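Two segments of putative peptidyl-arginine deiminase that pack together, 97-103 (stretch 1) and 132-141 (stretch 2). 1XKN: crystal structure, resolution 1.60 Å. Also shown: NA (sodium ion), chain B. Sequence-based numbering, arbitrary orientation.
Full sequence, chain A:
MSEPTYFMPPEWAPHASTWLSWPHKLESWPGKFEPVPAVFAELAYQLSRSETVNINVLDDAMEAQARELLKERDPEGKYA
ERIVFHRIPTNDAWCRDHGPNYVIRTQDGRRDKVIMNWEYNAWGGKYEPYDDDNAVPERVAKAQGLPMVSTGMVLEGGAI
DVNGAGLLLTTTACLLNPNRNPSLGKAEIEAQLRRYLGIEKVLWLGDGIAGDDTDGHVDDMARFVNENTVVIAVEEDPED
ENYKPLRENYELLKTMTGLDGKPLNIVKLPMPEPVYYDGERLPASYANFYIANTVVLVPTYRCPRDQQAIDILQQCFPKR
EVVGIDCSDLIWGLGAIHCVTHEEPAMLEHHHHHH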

# COMPACT_ATOMS: atom_id res chain seq x y z
N ASP A 97 5.15 -2.79 0.89
CA ASP A 97 6.50 -2.25 0.96
C ASP A 97 7.61 -3.05 0.25
O ASP A 97 8.53 -2.45 -0.30
CB ASP A 97 6.87 -2.03 2.43
CG ASP A 97 5.95 -1.02 3.10
OD1 ASP A 97 5.96 -0.94 4.34
OD2 ASP A 97 5.23 -0.29 2.37
N HIS A 98 7.51 -4.38 0.26
CA HIS A 98 8.53 -5.21 -0.38
C HIS A 98 8.03 -5.80 -1.70
O HIS A 98 8.82 -6.32 -2.50
CB HIS A 98 8.98 -6.34 0.57
CG HIS A 98 7.94 -7.40 0.81
ND1 HIS A 98 7.52 -7.76 2.08
CD2 HIS A 98 7.27 -8.20 -0.05
CE1 HIS A 98 6.64 -8.74 1.98
NE2 HIS A 98 6.47 -9.03 0.71
N GLY A 99 6.73 -5.68 -1.92
CA GLY A 99 6.08 -6.23 -3.11
C GLY A 99 6.38 -5.64 -4.48
O GLY A 99 7.05 -4.62 -4.59
N PRO A 100 5.85 -6.27 -5.54
CA PRO A 100 6.06 -5.83 -6.92
C PRO A 100 5.46 -4.49 -7.33
O PRO A 100 4.25 -4.33 -7.41
CB PRO A 100 5.48 -6.99 -7.73
CG PRO A 100 4.32 -7.41 -6.90
CD PRO A 100 4.89 -7.39 -5.49
N ASN A 101 6.35 -3.53 -7.58
CA ASN A 101 5.97 -2.19 -8.00
C ASN A 101 5.89 -2.20 -9.53
O ASN A 101 6.85 -1.87 -10.22
CB ASN A 101 7.03 -1.19 -7.52
CG ASN A 101 6.67 0.26 -7.83
OD1 ASN A 101 7.49 1.16 -7.63
ND2 ASN A 101 5.45 0.50 -8.31
N TYR A 102 4.74 -2.62 -10.04
CA TYR A 102 4.50 -2.68 -11.48
C TYR A 102 4.45 -1.30 -12.10
O TYR A 102 3.86 -0.38 -11.54
CB TYR A 102 3.15 -3.35 -11.75
CG TYR A 102 3.08 -4.80 -11.37
CD1 TYR A 102 3.54 -5.79 -12.23
CD2 TYR A 102 2.51 -5.19 -10.15
CE1 TYR A 102 3.43 -7.14 -11.90
CE2 TYR A 102 2.40 -6.53 -9.81
CZ TYR A 102 2.86 -7.49 -10.69
OH TYR A 102 2.71 -8.82 -10.38
N VAL A 103 5.08 -1.16 -13.26
CA VAL A 103 5.08 0.09 -14.01
C VAL A 103 5.02 -0.28 -15.48
O VAL A 103 5.37 -1.40 -15.85
CB VAL A 103 6.36 0.94 -13.78
CG1 VAL A 103 6.40 1.46 -12.36
CG2 VAL A 103 7.60 0.11 -14.10
N ASP A 132 14.59 -12.26 1.81
CA ASP A 132 13.54 -12.85 0.99
C ASP A 132 12.53 -11.78 0.60
O ASP A 132 12.06 -11.76 -0.54
CB ASP A 132 12.86 -14.02 1.70
CG ASP A 132 13.68 -15.29 1.63
OD1 ASP A 132 14.26 -15.56 0.56
OD2 ASP A 132 13.73 -16.04 2.63
N ASP A 133 12.18 -10.89 1.52
CA ASP A 133 11.24 -9.82 1.20
C ASP A 133 11.81 -9.00 0.05
O ASP A 133 11.10 -8.65 -0.89
CB ASP A 133 11.03 -8.86 2.38
CG ASP A 133 10.30 -9.50 3.53
OD1 ASP A 133 9.51 -10.44 3.29
OD2 ASP A 133 10.50 -9.04 4.67
N ASN A 134 13.10 -8.69 0.14
CA ASN A 134 13.78 -7.89 -0.87
C ASN A 134 13.78 -8.61 -2.22
O ASN A 134 13.82 -7.97 -3.27
CB ASN A 134 15.21 -7.60 -0.40
CG ASN A 134 15.83 -6.39 -1.10
OD1 ASN A 134 15.14 -5.46 -1.48
ND2 ASN A 134 17.15 -6.40 -1.23
N ALA A 135 13.70 -9.94 -2.20
CA ALA A 135 13.70 -10.73 -3.43
C ALA A 135 12.31 -10.98 -4.03
O ALA A 135 12.20 -11.48 -5.15
CB ALA A 135 14.40 -12.07 -3.18
N VAL A 136 11.26 -10.63 -3.29
CA VAL A 136 9.90 -10.87 -3.77
C VAL A 136 9.64 -10.34 -5.19
O VAL A 136 9.10 -11.06 -6.02
CB VAL A 136 8.86 -10.28 -2.79
CG1 VAL A 136 7.46 -10.37 -3.40
CG2 VAL A 136 8.90 -11.07 -1.48
N PRO A 137 10.01 -9.08 -5.48
CA PRO A 137 9.76 -8.56 -6.83
C PRO A 137 10.38 -9.42 -7.93
O PRO A 137 9.77 -9.63 -8.99
CB PRO A 137 10.37 -7.16 -6.78
CG PRO A 137 10.15 -6.77 -5.34
CD PRO A 137 10.55 -8.02 -4.61
N GLU A 138 11.58 -9.93 -7.69
CA GLU A 138 12.27 -10.76 -8.68
C GLU A 138 11.59 -12.12 -8.87
O GLU A 138 11.49 -12.61 -9.99
CB GLU A 138 13.73 -10.97 -8.28
CG GLU A 138 14.55 -11.57 -9.42
CD GLU A 138 16.04 -11.59 -9.15
OE1 GLU A 138 16.81 -11.75 -10.13
OE2 GLU A 138 16.45 -11.46 -7.98
N ARG A 139 11.13 -12.72 -7.78
CA ARG A 139 10.46 -14.00 -7.87
C ARG A 139 9.09 -13.83 -8.53
O ARG A 139 8.62 -14.72 -9.24
CB ARG A 139 10.34 -14.65 -6.49
CG ARG A 139 11.68 -14.91 -5.79
CD ARG A 139 11.47 -15.84 -4.59
NE ARG A 139 12.52 -15.77 -3.57
CZ ARG A 139 13.74 -16.28 -3.69
NH1 ARG A 139 14.10 -16.90 -4.80
NH2 ARG A 139 14.59 -16.19 -2.67
N VAL A 140 8.45 -12.69 -8.30
CA VAL A 140 7.15 -12.43 -8.91
C VAL A 140 7.38 -12.26 -10.41
O VAL A 140 6.67 -12.85 -11.23
CB VAL A 140 6.49 -11.15 -8.34
CG1 VAL A 140 5.24 -10.80 -9.14
CG2 VAL A 140 6.12 -11.37 -6.88
N ALA A 141 8.38 -11.47 -10.78
CA ALA A 141 8.70 -11.24 -12.19
C ALA A 141 8.99 -12.56 -12.87
O ALA A 141 8.59 -12.78 -14.02
CB ALA A 141 9.90 -10.30 -12.31
NA NA B . 13.79 -5.46 -3.72
O HOH W 1 11.43 -4.95 -2.69
O HOH W 2 16.25 -6.12 -4.62

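The centre of this contact is apolar and is built from prolines and valines. P100 lies beside one face of the helix 132-141, and its CA comes within 4.6 Å of the CA of P137, so the two backbones run close together here. V136 and V140, one helical turn apart, both direct their CA-to-CB bonds toward stretch 1. CB of P100 lies 4.1 Å from CG1 of V140, and CD of P100 lies 4.5 Å from CG1 of V136, so the compact pyrrolidine ring touches both valines. Branched at CB, a valine offers a broad methyl surface close to its own backbone, which suits a helix packed this near to another chain segment.

P137 brings its ring against the backbone rather than against another side chain. Its CG is 3.2 Å from the carbonyl O of H98 and 3.8 Å from the O of G99. Proline has no amide hydrogen, so N of P137 cannot donate to the preceding helical turn; the helix is kinked here, and N of E138 also lacks its bond to the turn before. Regular bonding resumes at R139.

In stretch 1 a helix ends at H98, and G99 is the first residue to leave helical phi/psi. A CB on G99 would point away from the helix and come 2.9 Å from CD of P100, a clash that the absence of a side chain avoids.

Further along, Y102 starts out sideways, but its long side chain carries the phenol end to V140, with OH 3.4 Å from CG1. This is a van der Waals contact; the hydroxyl finds its hydrogen bond elsewhere in the structure.

At the other end H98 contributes the largest covered area of any residue in the contact. Its CB points toward the helix with chi1 in the p well, its CD2 meets CG2 of V136 at 3.6 Å, and CA of D133 lies over one face of the ring. An imidazole serves well at this border, since its carbons can pack while its nitrogens bond elsewhere. ND1 of H98 and OD1 of D133 are 3.6 Å apart, but no hydrogen bond joins the two stretches directly.

A polar link runs instead through solvent and metal: water 1 donates a hydrogen bond to O of H98 (3.0 Å). The same water coordinates the sodium ion, its O 2.6 Å from NA, and N134 grips that ion through its O (2.5 Å) and OD1 (2.6 Å).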